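Local coordinates for cytosolic IMP-GMP specific 5'-nucleotidase (Legionella pneumophila subsp. pneumophila, PDB 4G63) that hydrolyses the 5'-phosphate of the purine nucleotides IMP and GMP as a cytosolic, magnesium-dependent nucleotidase of the HAD superfamily, at the interface of chains A and B. Sequence-based numbering; all coordinates share one arbitrary frame. Chains: chain A/B, Cytosolic IMP-GMP specific 5'-nucleotidase.

The interface of chains A and B. Residues chain A 310, 313-314, 425; chain B 87, 113-115.
Two copies of the nucleotidase meet here in one patch of a two-fold symmetric interface, part of a four-chain assembly that may be the biological one, held mainly by van der Waals packing, a CH-pi contact and a bridging water. Chain A brings helix 309-314 and helix 418-426; chain B answers with loop residues, and the same contact recurs with the chains exchanged. A:Arg425 and B:Tyr87 form a closely packed CH-pi pair, running antiparallel alongside one another. With its CG anti to the backbone N (chi1 -170°), A:Arg425 lays its aliphatic stem across one face of the phenol ring, so that its CG sits 3.8 Å above the centre of the B:Tyr87 ring. Nearer the hydroxyl end, A:Arg425 CA approaches B:Tyr87 CE1 at 3.7 Å. The arginine chain then bends at chi3 (-132°), and B:Tyr87 CB lies over the rim of one face of its guanidinium, which is tilted 33° from the ring and reaches toward the tyrosine carbonyl. There NH2 of A:Arg425 stands 3.4 Å from the carbonyl O of B:Tyr87, beyond bonding reach. B:Tyr113, which buries the most surface of the residues here, lies against the helix 309-314 backbone, its CD1 3.6 Å from the carbonyl O of A:Lys313, while CE1 of the same ring meets the CB of that lysine. The phenol OH of B:Tyr113 lies 3.0 Å from the O of water 1. That water sits 2.7 Å from the main-chain O of A:Arg425, linking the tyrosine to the second helix. Farther along, A:Lys314, extended until its bend at chi4, passes roughly perpendicular to B:Asp115 and touches CB of the aspartate through its CE. A:Leu310 CD1 meets that same CB obliquely. NZ of A:Lys314 and OD2 of B:Asp115 remain 6.4 Å apart, so any attraction would be long-range. By fitting both helices against the partner's loops, the patch probably helps hold the two subunits together and set their relative orientation.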
loop_
_atom_site.group_PDB
_atom_site.type_symbol
_atom_site.label_atom_id
_atom_site.label_comp_id
_atom_site.label_asym_id
_atom_site.label_seq_id
_atom_site.Cartn_x
_atom_site.Cartn_y
_atom_site.Cartn_z
ATOM N N LEU A 310 11.641 5.006 -9.352
ATOM C CA LEU A 310 12.325 4.577 -8.134
ATOM C C LEU A 310 12.747 3.106 -8.170
ATOM O O LEU A 310 13.879 2.773 -7.811
ATOM C CB LEU A 310 11.476 4.853 -6.888
ATOM C CG LEU A 310 12.212 4.717 -5.542
ATOM C CD1 LEU A 310 12.212 3.276 -5.091
ATOM C CD2 LEU A 310 13.652 5.257 -5.662
ATOM N N LYS A 313 15.765 2.762 -10.628
ATOM C CA LYS A 313 17.024 3.346 -10.164
ATOM C C LYS A 313 17.606 2.713 -8.926
ATOM O O LYS A 313 18.821 2.653 -8.766
ATOM C CB LYS A 313 16.850 4.847 -9.909
ATOM C CG LYS A 313 16.507 5.677 -11.145
ATOM C CD LYS A 313 17.495 5.422 -12.266
ATOM C CE LYS A 313 18.936 5.591 -11.811
ATOM N NZ LYS A 313 19.827 4.969 -12.816
ATOM N N LYS A 314 16.724 2.254 -8.049
ATOM C CA LYS A 314 17.113 1.630 -6.795
ATOM C C LYS A 314 17.493 0.155 -6.974
ATOM O O LYS A 314 18.552 -0.293 -6.536
ATOM C CB LYS A 314 15.953 1.751 -5.802
ATOM C CG LYS A 314 16.182 1.094 -4.459
ATOM C CD LYS A 314 14.934 1.228 -3.584
ATOM C CE LYS A 314 15.074 0.478 -2.263
ATOM N NZ LYS A 314 15.356 -0.984 -2.411
ATOM N N ARG A 425 15.353 12.855 -12.743
ATOM C CA ARG A 425 15.549 11.791 -11.774
ATOM C C ARG A 425 16.068 10.512 -12.403
ATOM O O ARG A 425 16.933 9.848 -11.839
ATOM C CB ARG A 425 14.236 11.503 -11.032
ATOM C CG ARG A 425 14.357 10.573 -9.819
ATOM C CD ARG A 425 12.985 10.012 -9.455
ATOM N NE ARG A 425 12.668 10.098 -8.028
ATOM C CZ ARG A 425 13.279 9.410 -7.066
ATOM N NH1 ARG A 425 14.264 8.556 -7.354
ATOM N NH2 ARG A 425 12.903 9.592 -5.807
ATOM N N TYR B 87 16.674 13.120 -4.213
ATOM C CA TYR B 87 16.004 11.924 -4.719
ATOM C C TYR B 87 16.173 10.683 -3.848
ATOM O O TYR B 87 15.926 9.555 -4.284
ATOM C CB TYR B 87 16.466 11.648 -6.161
ATOM C CG TYR B 87 16.025 12.721 -7.136
ATOM C CD1 TYR B 87 16.856 13.138 -8.176
ATOM C CD2 TYR B 87 14.776 13.333 -7.000
ATOM C CE1 TYR B 87 16.459 14.143 -9.058
ATOM C CE2 TYR B 87 14.360 14.334 -7.867
ATOM C CZ TYR B 87 15.204 14.740 -8.898
ATOM O OH TYR B 87 14.784 15.737 -9.752
ATOM N N TYR B 113 20.295 4.345 -3.115
ATOM C CA TYR B 113 19.025 5.007 -2.849
ATOM C C TYR B 113 18.303 4.222 -1.785
ATOM O O TYR B 113 18.661 3.074 -1.510
ATOM C CB TYR B 113 18.124 5.034 -4.086
ATOM C CG TYR B 113 18.661 5.807 -5.257
ATOM C CD1 TYR B 113 19.354 5.161 -6.278
ATOM C CD2 TYR B 113 18.471 7.187 -5.355
ATOM C CE1 TYR B 113 19.846 5.869 -7.376
ATOM C CE2 TYR B 113 18.959 7.907 -6.443
ATOM C CZ TYR B 113 19.646 7.243 -7.453
ATOM O OH TYR B 113 20.136 7.939 -8.540
ATOM N N VAL B 114 17.290 4.846 -1.193
ATOM C CA VAL B 114 16.468 4.201 -0.183
ATOM C C VAL B 114 15.052 4.569 -0.581
ATOM O O VAL B 114 14.863 5.459 -1.403
ATOM C CB VAL B 114 16.749 4.745 1.247
ATOM C CG1 VAL B 114 18.236 4.817 1.488
ATOM C CG2 VAL B 114 16.103 6.119 1.434
ATOM N N ASP B 115 14.061 3.892 -0.010
ATOM C CA ASP B 115 12.670 4.187 -0.331
ATOM C C ASP B 115 11.922 4.657 0.925
ATOM O O ASP B 115 11.560 3.859 1.793
ATOM C CB ASP B 115 12.020 2.946 -0.947
ATOM C CG ASP B 115 10.518 3.062 -1.041
ATOM O OD1 ASP B 115 10.001 4.185 -1.202
ATOM O OD2 ASP B 115 9.839 2.025 -0.960
HETATM O O HOH W 1 17.601 9.294 -9.264
#